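PDB 5MKW: DNA annealing helicase and endonuclease ZRANB3 from Homo sapiens, which anneals and cuts DNA to keep the genome stable at stalled or collapsed replication forks, the chain here being its HNH endonuclease domain. Local coordinates for residues C20-V25 and Q93-V98; N26-F31 and P66-F71; Y7-V12 and F71-H76. One frame throughout, in Å; residues are numbered along the deposited sequence. Where two conformers were deposited one is given.

Overall arrangement
From the N terminus, helix 5-16 comes first and carries residues 7-12. The chain then passes through 20-25, which holds two zinc cysteines, and 26-31, the start of helix 27-36. After further helices it returns. Residues 66-71 meet 26-31 and close the shortest loop, interaction 2. Directly beyond, strand 72-76 packs against 7-12 and closes interaction 3. The two share Phe71. Last, 93-98 reaches 20-25 and closes interaction 1 round the zinc. Interaction 2 lies within both other loops, whereas interactions 1 and 3 cross. Interaction 2 joins helix 27-36 to the loop before strand 72-76. Strands 72-76 and 92-96 pair antiparallel, so interactions 1 and 3 tie the N-terminal helix and zinc loop to one hairpin.

Interaction 1. Residues C20-V25 and Q93-V98; sequences CQLCNV and QTLCTV. With ZN (zinc ion), chain C.
Residues 20-25 form an irregular turn that sits against the end of strand 92-96, just before helix 97-118 begins. The backbones come closest where the CA atoms of Cys20 and Leu95 lie 4.4 Å apart. One backbone bond joins the segments: Gln21 N donates to Thr94 O at 2.9 Å, from above the carbonyl plane. Within the turn, Cys20 N bonds to Val25 O and closes it. The zinc is the centre of the contact. Cys20 SG is anti to its own backbone N, while Cys23 SG and Cys96 SG both take the crowded position between N and carbonyl carbon. These torsions aim all three sulfurs at the metal. Cys20 SG binds ZN at 2.4 Å, and Cys23 SG binds ZN at 2.3 Å. Cys96 SG also ligates it, and Cys99 completes the four-cysteine site. Cys20 SG has three further partners. Cys96 N donates to it across the contact at 3.3 Å, almost straight at 169°. Leu22 N and Cys23 N donate from the same turn, as in a zinc knuckle. These N-H groups would probably spread the negative charge of the sulfur. Beside the metal, the side chains of Leu22 and Leu95 cross obliquely, with Leu22 CG 3.5 Å from Leu95 CD2. Val25 CG2 packs on Cys96 CB at 3.6 Å. Cys96 is also the N-cap of the helix that follows. Thr94 OG1 is hydrogen-bonded to Glu16 of helix 5-16. Strand 92-96 pairs with strand 72-76 and runs into helix 97-118, the beta-beta-alpha order of the His-Me finger clan. The zinc thus binds the loop after helix 5-16 to the strand-helix junction of that motif.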
loop_
_atom_site.group_PDB
_atom_site.type_symbol
_atom_site.label_atom_id
_atom_site.label_comp_id
_atom_site.label_asym_id
_atom_site.label_seq_id
_atom_site.Cartn_x
_atom_site.Cartn_y
_atom_site.Cartn_z
ATOM N N CYS A 20 -7.356 -4.687 2.445
ATOM C CA CYS A 20 -6.191 -4.554 3.342
ATOM C C CYS A 20 -6.335 -5.522 4.506
ATOM O O CYS A 20 -7.412 -5.581 5.149
ATOM C CB CYS A 20 -6.090 -3.147 3.916
ATOM S SG CYS A 20 -4.674 -2.901 5.025
ATOM N N GLN A 21 -5.272 -6.273 4.775
ATOM C CA GLN A 21 -5.346 -7.319 5.794
ATOM C C GLN A 21 -5.128 -6.783 7.196
ATOM O O GLN A 21 -5.400 -7.485 8.152
ATOM C CB GLN A 21 -4.359 -8.425 5.485
ATOM C CG GLN A 21 -4.657 -9.120 4.182
ATOM C CD GLN A 21 -6.076 -9.732 4.158
ATOM O OE1 GLN A 21 -6.351 -10.694 4.855
ATOM N NE2 GLN A 21 -6.961 -9.169 3.349
ATOM N N LEU A 22 -4.733 -5.512 7.310
ATOM C CA LEU A 22 -4.591 -4.861 8.621
ATOM C C LEU A 22 -5.825 -4.080 9.034
ATOM O O LEU A 22 -6.245 -4.194 10.178
ATOM C CB LEU A 22 -3.361 -3.962 8.679
ATOM C CG LEU A 22 -2.051 -4.693 8.392
ATOM C CD1 LEU A 22 -0.832 -3.822 8.602
ATOM C CD2 LEU A 22 -1.952 -5.988 9.201
ATOM N N CYS A 23 -6.374 -3.258 8.134
ATOM C CA CYS A 23 -7.463 -2.372 8.488
ATOM C C CYS A 23 -8.776 -2.680 7.770
ATOM O O CYS A 23 -9.791 -2.097 8.107
ATOM C CB CYS A 23 -7.062 -0.909 8.230
ATOM S SG CYS A 23 -7.084 -0.449 6.490
ATOM N N ASN A 24 -8.728 -3.588 6.809
ATOM C CA ASN A 24 -9.873 -4.168 6.109
ATOM C C ASN A 24 -10.645 -3.203 5.212
ATOM O O ASN A 24 -11.720 -3.523 4.725
ATOM C CB ASN A 24 -10.740 -5.015 7.044
ATOM C CG ASN A 24 -9.927 -6.116 7.709
ATOM O OD1 ASN A 24 -9.222 -6.908 7.040
ATOM N ND2 ASN A 24 -9.868 -6.057 9.037
ATOM N N VAL A 25 -9.998 -2.127 4.818
ATOM C CA VAL A 25 -10.578 -1.342 3.759
ATOM C C VAL A 25 -10.541 -2.087 2.444
ATOM O O VAL A 25 -9.625 -2.895 2.176
ATOM C CB VAL A 25 -9.956 0.064 3.619
ATOM C CG1 VAL A 25 -10.160 0.838 4.906
ATOM C CG2 VAL A 25 -8.492 -0.003 3.197
ATOM N N GLN A 93 0.831 -10.348 1.826
ATOM C CA GLN A 93 -0.475 -9.845 2.156
ATOM C C GLN A 93 -0.687 -8.524 1.428
ATOM O O GLN A 93 0.268 -7.829 1.086
ATOM C CB GLN A 93 -0.640 -9.678 3.661
ATOM C CG GLN A 93 0.114 -8.477 4.240
ATOM C CD GLN A 93 0.042 -8.333 5.729
ATOM O OE1 GLN A 93 0.978 -7.791 6.387
ATOM N NE2 GLN A 93 -0.933 -8.961 6.289
ATOM N N THR A 94 -1.962 -8.203 1.247
ATOM C CA THR A 94 -2.423 -6.944 0.744
ATOM C C THR A 94 -2.485 -5.950 1.875
ATOM O O THR A 94 -3.054 -6.220 2.953
ATOM C CB THR A 94 -3.851 -7.127 0.148
ATOM O OG1 THR A 94 -3.819 -8.127 -0.887
ATOM C CG2 THR A 94 -4.337 -5.833 -0.428
ATOM N N LEU A 95 -1.893 -4.794 1.622
ATOM C CA LEU A 95 -2.025 -3.625 2.493
ATOM C C LEU A 95 -2.562 -2.468 1.665
ATOM O O LEU A 95 -2.101 -2.237 0.530
ATOM C CB LEU A 95 -0.655 -3.204 3.070
ATOM C CG LEU A 95 0.130 -4.148 3.981
ATOM C CD1 LEU A 95 1.397 -3.468 4.486
ATOM C CD2 LEU A 95 -0.702 -4.614 5.159
ATOM N N CYS A 96 -3.468 -1.674 2.232
ATOM C CA CYS A 96 -3.774 -0.405 1.636
ATOM C C CYS A 96 -2.503 0.479 1.705
ATOM O O CYS A 96 -1.535 0.206 2.457
ATOM C CB CYS A 96 -4.956 0.279 2.365
ATOM S SG CYS A 96 -4.557 0.950 3.978
ATOM N N THR A 97 -2.492 1.546 0.918
ATOM C CA THR A 97 -1.288 2.365 0.838
ATOM C C THR A 97 -1.001 3.173 2.099
ATOM O O THR A 97 0.128 3.480 2.363
ATOM C CB THR A 97 -1.293 3.235 -0.420
ATOM O OG1 THR A 97 -2.613 3.766 -0.637
ATOM C CG2 THR A 97 -0.865 2.354 -1.621
ATOM N N VAL A 98 -2.011 3.449 2.910
ATOM C CA VAL A 98 -1.820 4.136 4.168
ATOM C C VAL A 98 -1.132 3.185 5.172
ATOM O O VAL A 98 -0.133 3.521 5.784
ATOM C CB VAL A 98 -3.152 4.679 4.723
ATOM C CG1 VAL A 98 -3.018 5.099 6.185
ATOM C CG2 VAL A 98 -3.644 5.860 3.881
HETATM ZN ZN ZN C . -4.940 -0.650 5.664
#

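Interaction 2. Residues N26-F31 and P66-F71; sequences NAQELF and PGEGHF
The two phenylalanines differ at the first torsion: Phe31 has CG anti to its backbone N, and Phe71 has CG anti to its carbonyl carbon. Glu68 also has CG anti to its carbonyl carbon, but its chain bends at chi2 (88°). That bend lays the carboxylate along the Phe31 ring. Phe31 is therefore gripped from two directions. Over one face, Glu68 CG lies 3.7 Å from the Phe31 ring centroid, offset toward the rim, in a CH-pi contact. The carboxylate continues the stack, its plane 28° from the ring, with Glu68 OE2 3.4 Å from Phe31 CE2. At its edge, the Phe31 ring meets Phe71. This pair is an offset edge-to-face stack, centroids 5.7 Å apart and planes at 63°, with the Phe31 edge directed at the Phe71 face. The same Phe71 face receives the helix backbone: Phe31 CA stands 3.7 Å above the Phe71 ring centroid, a second CH-pi contact. Leu30 CD2 touches the rim of the Phe71 ring in its plane, 3.9 Å from CE2. Ala27 CB abuts Phe71 O at 3.4 Å. Each segment braces itself. Asn26 OD1 caps Glu29 N at the start of helix 27-36, and Gly67 N donates to His70 ND1 at 3.1 Å. His70 also bonds Glu61 through NE2, consistent with a neutral imidazole protonated at NE2. Met62 of helix 56-64 also packs on Phe71, so Phe71 lies between helix 56-64 and helix 27-36. Dispersion and CH-pi contact carry the junction. A carboxylate over an aromatic face is probably electrostatically unfavourable, so the methylene of Glu68 is likely to supply most of its hold.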
loop_
_atom_site.group_PDB
_atom_site.type_symbol
_atom_site.label_atom_id
_atom_site.label_comp_id
_atom_site.label_asym_id
_atom_site.label_seq_id
_atom_site.Cartn_x
_atom_site.Cartn_y
_atom_site.Cartn_z
ATOM N N ASN A 26 -11.551 -1.855 1.622
ATOM C CA ASN A 26 -11.541 -2.456 0.289
ATOM C C ASN A 26 -10.915 -1.487 -0.708
ATOM O O ASN A 26 -11.585 -0.601 -1.257
ATOM C CB ASN A 26 -12.941 -2.883 -0.184
ATOM C CG ASN A 26 -12.865 -3.683 -1.470
ATOM O OD1 ASN A 26 -11.948 -3.533 -2.291
ATOM N ND2 ASN A 26 -13.763 -4.601 -1.605
ATOM N N ALA A 27 -9.600 -1.588 -0.823
ATOM C CA ALA A 27 -8.833 -0.583 -1.513
ATOM C C ALA A 27 -9.083 -0.677 -3.009
ATOM O O ALA A 27 -9.111 0.346 -3.707
ATOM C CB ALA A 27 -7.367 -0.741 -1.185
ATOM N N GLN A 28 -9.327 -1.882 -3.502
ATOM C CA GLN A 28 -9.642 -2.048 -4.906
ATOM C C GLN A 28 -10.970 -1.407 -5.318
ATOM O O GLN A 28 -11.088 -0.861 -6.407
ATOM C CB GLN A 28 -9.624 -3.503 -5.311
ATOM C CG GLN A 28 -9.997 -3.779 -6.782
ATOM C CD GLN A 28 -8.864 -3.408 -7.737
ATOM O OE1 GLN A 28 -7.713 -3.085 -7.318
ATOM N NE2 GLN A 28 -9.158 -3.443 -9.010
ATOM N N GLU A 29 -11.968 -1.510 -4.462
ATOM C CA GLU A 29 -13.273 -0.903 -4.735
ATOM C C GLU A 29 -13.161 0.622 -4.808
ATOM O O GLU A 29 -13.741 1.246 -5.692
ATOM C CB GLU A 29 -14.235 -1.276 -3.617
ATOM C CG GLU A 29 -15.476 -0.392 -3.507
ATOM C CD GLU A 29 -16.420 -0.852 -2.380
ATOM O OE1 GLU A 29 -16.100 -0.625 -1.174
ATOM O OE2 GLU A 29 -17.466 -1.474 -2.700
ATOM N N LEU A 30 -12.368 1.212 -3.909
ATOM C CA LEU A 30 -12.099 2.666 -4.007
ATOM C C LEU A 30 -11.343 3.059 -5.313
ATOM O O LEU A 30 -11.661 4.071 -5.958
ATOM C CB LEU A 30 -11.320 3.156 -2.784
ATOM C CG LEU A 30 -11.219 4.707 -2.687
ATOM C CD1 LEU A 30 -12.630 5.323 -2.512
ATOM C CD2 LEU A 30 -10.282 5.099 -1.549
ATOM N N PHE A 31 -10.332 2.296 -5.672
ATOM C CA PHE A 31 -9.618 2.489 -6.955
ATOM C C PHE A 31 -10.617 2.568 -8.119
ATOM O O PHE A 31 -10.552 3.477 -8.944
ATOM C CB PHE A 31 -8.614 1.331 -7.234
ATOM C CG PHE A 31 -8.148 1.291 -8.668
ATOM C CD1 PHE A 31 -7.421 2.370 -9.213
ATOM C CD2 PHE A 31 -8.566 0.285 -9.530
ATOM C CE1 PHE A 31 -7.126 2.436 -10.574
ATOM C CE2 PHE A 31 -8.267 0.341 -10.885
ATOM C CZ PHE A 31 -7.545 1.430 -11.407
ATOM N N PRO A 66 -5.586 7.948 -11.361
ATOM C CA PRO A 66 -5.366 6.953 -10.327
ATOM C C PRO A 66 -4.933 5.619 -10.954
ATOM O O PRO A 66 -5.364 5.262 -12.074
ATOM C CB PRO A 66 -6.726 6.836 -9.648
ATOM C CG PRO A 66 -7.706 7.362 -10.629
ATOM C CD PRO A 66 -6.989 8.403 -11.427
ATOM N N GLY A 67 -4.013 4.952 -10.291
ATOM C CA GLY A 67 -3.648 3.521 -10.585
ATOM C C GLY A 67 -3.726 2.635 -9.373
ATOM O O GLY A 67 -3.736 3.123 -8.252
ATOM N N GLU A 68 -3.829 1.308 -9.599
ATOM C CA GLU A 68 -4.130 0.368 -8.578
ATOM C C GLU A 68 -3.095 0.479 -7.439
ATOM O O GLU A 68 -3.400 0.359 -6.278
ATOM C CB GLU A 68 -4.148 -1.044 -9.264
ATOM C CG GLU A 68 -5.295 -1.248 -10.305
ATOM C CD GLU A 68 -5.056 -0.829 -11.808
ATOM O OE1 GLU A 68 -4.148 0.034 -12.133
ATOM O OE2 GLU A 68 -5.937 -1.272 -12.681
ATOM N N GLY A 69 -1.823 0.613 -7.821
ATOM C CA GLY A 69 -0.750 0.798 -6.870
ATOM C C GLY A 69 -0.817 2.020 -5.961
ATOM O O GLY A 69 -0.151 2.053 -4.941
ATOM N N HIS A 70 -1.652 3.001 -6.287
ATOM C CA HIS A 70 -1.908 4.099 -5.368
ATOM C C HIS A 70 -2.757 3.705 -4.198
ATOM O O HIS A 70 -2.798 4.427 -3.189
ATOM C CB HIS A 70 -2.603 5.278 -6.069
ATOM C CG HIS A 70 -1.751 5.986 -7.052
ATOM N ND1 HIS A 70 -2.243 6.434 -8.254
ATOM C CD2 HIS A 70 -0.453 6.395 -6.989
ATOM C CE1 HIS A 70 -1.294 7.097 -8.891
ATOM N NE2 HIS A 70 -0.212 7.115 -8.130
ATOM N N PHE A 71 -3.513 2.629 -4.355
ATOM C CA PHE A 71 -4.517 2.223 -3.371
ATOM C C PHE A 71 -4.073 1.022 -2.504
ATOM O O PHE A 71 -4.398 0.966 -1.309
ATOM C CB PHE A 71 -5.830 1.922 -4.111
ATOM C CG PHE A 71 -6.454 3.136 -4.737
ATOM C CD1 PHE A 71 -5.986 3.620 -5.953
ATOM C CD2 PHE A 71 -7.339 3.904 -4.021
ATOM C CE1 PHE A 71 -6.505 4.798 -6.500
ATOM C CE2 PHE A 71 -7.842 5.072 -4.541
ATOM C CZ PHE A 71 -7.440 5.519 -5.805
#

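Interaction 3. Residues Y7-V12 and F71-H76; sequences YLRAKV and FWQVDH
The guanidinium of Arg9 is stacked face to face on the indole of Trp72, planes 22° apart. Its CZ is 3.8 Å from the centroid of the Trp72 six-membered ring, a cation-pi contact, and NH2 sits over the indole. A bend at chi3 (68°) turns the group onto the ring. Arg9 also grips the backbone of the same residue end-on. Arg9 NH1 donates to Trp72 O at 2.8 Å, and Arg9 NH2 donates to the same oxygen by a longer, more bent bond of 3.3 Å. The oxygen lies in the guanidinium plane, so these bonds fix the group's rotation. A water accepts from Arg9 NH1 and Val74 N and donates to Gln73 OE1. Val74 runs alongside Arg9 but points the other way, its CG2 3.6 Å from Arg9 CA. Val12 CG2 meets Val74 CG1 tip to tip at 4.0 Å. An alanine in place of Arg9 would probably loosen the helix from the strand, since the stack, both bonds to Trp72 O and the water link would be lost. Trp72 NE1 bonds Gln28 of helix 27-36. The axis of 7-12 runs at 93° to that of strand 72-76, and Val12 also touches Thr94 on partner strand 92-96.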
loop_
_atom_site.group_PDB
_atom_site.type_symbol
_atom_site.label_atom_id
_atom_site.label_comp_id
_atom_site.label_asym_id
_atom_site.label_seq_id
_atom_site.Cartn_x
_atom_site.Cartn_y
_atom_site.Cartn_z
ATOM N N TYR A 7 3.355 -10.124 -10.929
ATOM C CA TYR A 7 2.977 -11.492 -10.704
ATOM C C TYR A 7 2.449 -11.612 -9.294
ATOM O O TYR A 7 1.395 -12.223 -9.053
ATOM C CB TYR A 7 4.190 -12.416 -10.909
ATOM C CG TYR A 7 3.971 -13.847 -10.453
ATOM C CD1 TYR A 7 3.130 -14.682 -11.179
ATOM C CD2 TYR A 7 4.454 -14.295 -9.237
ATOM C CE1 TYR A 7 2.864 -15.963 -10.747
ATOM C CE2 TYR A 7 4.248 -15.601 -8.812
ATOM C CZ TYR A 7 3.481 -16.430 -9.591
ATOM O OH TYR A 7 3.130 -17.656 -9.159
ATOM N N LEU A 8 3.235 -11.117 -8.339
ATOM C CA LEU A 8 2.877 -11.258 -6.938
ATOM C C LEU A 8 1.538 -10.574 -6.594
ATOM O O LEU A 8 0.719 -11.143 -5.866
ATOM C CB LEU A 8 4.009 -10.758 -6.067
ATOM C CG LEU A 8 5.265 -11.646 -6.155
ATOM C CD1 LEU A 8 6.343 -10.986 -5.318
ATOM C CD2 LEU A 8 5.025 -13.071 -5.659
ATOM N N ARG A 9 1.328 -9.367 -7.128
ATOM C CA ARG A 9 0.083 -8.624 -6.901
ATOM C C ARG A 9 -1.081 -9.466 -7.359
ATOM O O ARG A 9 -2.070 -9.638 -6.640
ATOM C CB ARG A 9 0.093 -7.267 -7.624
ATOM C CG ARG A 9 1.000 -6.197 -6.987
ATOM C CD ARG A 9 1.067 -4.927 -7.860
ATOM N NE ARG A 9 -0.249 -4.282 -7.831
ATOM C CZ ARG A 9 -0.667 -3.455 -6.878
ATOM N NH1 ARG A 9 0.139 -3.120 -5.882
ATOM N NH2 ARG A 9 -1.899 -2.958 -6.922
ATOM N N ALA A 10 -0.941 -10.050 -8.534
ATOM C CA ALA A 10 -2.061 -10.777 -9.142
ATOM C C ALA A 10 -2.337 -12.046 -8.362
ATOM O O ALA A 10 -3.500 -12.370 -8.092
ATOM C CB ALA A 10 -1.780 -11.084 -10.595
ATOM N N LYS A 11 -1.295 -12.691 -7.905
ATOM C CA LYS A 11 -1.461 -13.918 -7.096
ATOM C C LYS A 11 -2.117 -13.645 -5.760
ATOM O O LYS A 11 -3.052 -14.354 -5.375
ATOM C CB LYS A 11 -0.158 -14.619 -6.828
ATOM C CG LYS A 11 0.487 -15.291 -8.020
ATOM C CD LYS A 11 -0.358 -16.385 -8.628
ATOM C CE LYS A 11 -0.727 -17.449 -7.629
ATOM N NZ LYS A 11 -1.365 -18.548 -8.398
ATOM N N VAL A 12 -1.705 -12.566 -5.088
ATOM C CA VAL A 12 -2.316 -12.239 -3.801
ATOM C C VAL A 12 -3.774 -11.790 -4.009
ATOM O O VAL A 12 -4.659 -12.181 -3.268
ATOM C CB VAL A 12 -1.507 -11.169 -3.054
ATOM C CG1 VAL A 12 -2.263 -10.698 -1.847
ATOM C CG2 VAL A 12 -0.134 -11.703 -2.654
ATOM N N PHE A 71 -3.513 2.629 -4.355
ATOM C CA PHE A 71 -4.517 2.223 -3.371
ATOM C C PHE A 71 -4.073 1.022 -2.504
ATOM O O PHE A 71 -4.398 0.966 -1.309
ATOM C CB PHE A 71 -5.830 1.922 -4.111
ATOM C CG PHE A 71 -6.454 3.136 -4.737
ATOM C CD1 PHE A 71 -5.986 3.620 -5.953
ATOM C CD2 PHE A 71 -7.339 3.904 -4.021
ATOM C CE1 PHE A 71 -6.505 4.798 -6.500
ATOM C CE2 PHE A 71 -7.842 5.072 -4.541
ATOM C CZ PHE A 71 -7.440 5.519 -5.805
ATOM N N TRP A 72 -3.429 0.024 -3.111
ATOM C CA TRP A 72 -2.936 -1.143 -2.357
ATOM C C TRP A 72 -1.612 -1.660 -2.915
ATOM O O TRP A 72 -1.288 -1.451 -4.084
ATOM C CB TRP A 72 -3.977 -2.298 -2.265
ATOM C CG TRP A 72 -4.384 -2.908 -3.529
ATOM C CD1 TRP A 72 -5.396 -2.501 -4.342
ATOM C CD2 TRP A 72 -3.819 -4.072 -4.149
ATOM N NE1 TRP A 72 -5.490 -3.314 -5.450
ATOM C CE2 TRP A 72 -4.549 -4.304 -5.344
ATOM C CE3 TRP A 72 -2.809 -4.961 -3.794
ATOM C CZ2 TRP A 72 -4.284 -5.370 -6.197
ATOM C CZ3 TRP A 72 -2.504 -6.024 -4.685
ATOM C CH2 TRP A 72 -3.284 -6.230 -5.849
ATOM N N GLN A 73 -0.874 -2.343 -2.044
ATOM C CA GLN A 73 0.447 -2.897 -2.302
ATOM C C GLN A 73 0.502 -4.288 -1.646
ATOM O O GLN A 73 -0.142 -4.496 -0.618
ATOM C CB GLN A 73 1.514 -2.026 -1.614
ATOM C CG GLN A 73 1.731 -0.662 -2.234
ATOM C CD GLN A 73 2.382 -0.786 -3.607
ATOM O OE1 GLN A 73 3.238 -1.659 -3.801
ATOM N NE2 GLN A 73 1.841 -0.087 -4.601
ATOM N N VAL A 74 1.294 -5.207 -2.225
ATOM C CA VAL A 74 1.666 -6.452 -1.556
ATOM C C VAL A 74 2.851 -6.219 -0.634
ATOM O O VAL A 74 3.811 -5.527 -1.010
ATOM C CB VAL A 74 2.053 -7.521 -2.593
ATOM C CG1 VAL A 74 2.541 -8.791 -1.920
ATOM C CG2 VAL A 74 0.857 -7.817 -3.471
ATOM N N ASP A 75 2.816 -6.801 0.556
ATOM C CA ASP A 75 3.942 -6.666 1.465
ATOM C C ASP A 75 4.059 -7.927 2.304
ATOM O O ASP A 75 3.244 -8.855 2.181
ATOM C CB ASP A 75 3.740 -5.423 2.352
ATOM C CG ASP A 75 5.058 -4.821 2.882
ATOM O OD1 ASP A 75 6.106 -5.532 2.945
ATOM O OD2 ASP A 75 4.998 -3.659 3.333
ATOM N N HIS A 76 5.081 -7.980 3.146
ATOM C CA HIS A 76 5.337 -9.166 3.965
ATOM C C HIS A 76 4.356 -9.277 5.115
ATOM O O HIS A 76 3.995 -8.273 5.738
ATOM C CB HIS A 76 6.743 -9.119 4.568
ATOM C CG HIS A 76 7.822 -9.111 3.549
ATOM N ND1 HIS A 76 8.613 -8.013 3.317
ATOM C CD2 HIS A 76 8.218 -10.057 2.672
ATOM C CE1 HIS A 76 9.487 -8.298 2.369
ATOM N NE2 HIS A 76 9.260 -9.527 1.952
HETATM O O HOH W 1 2.679 -4.105 -4.778
#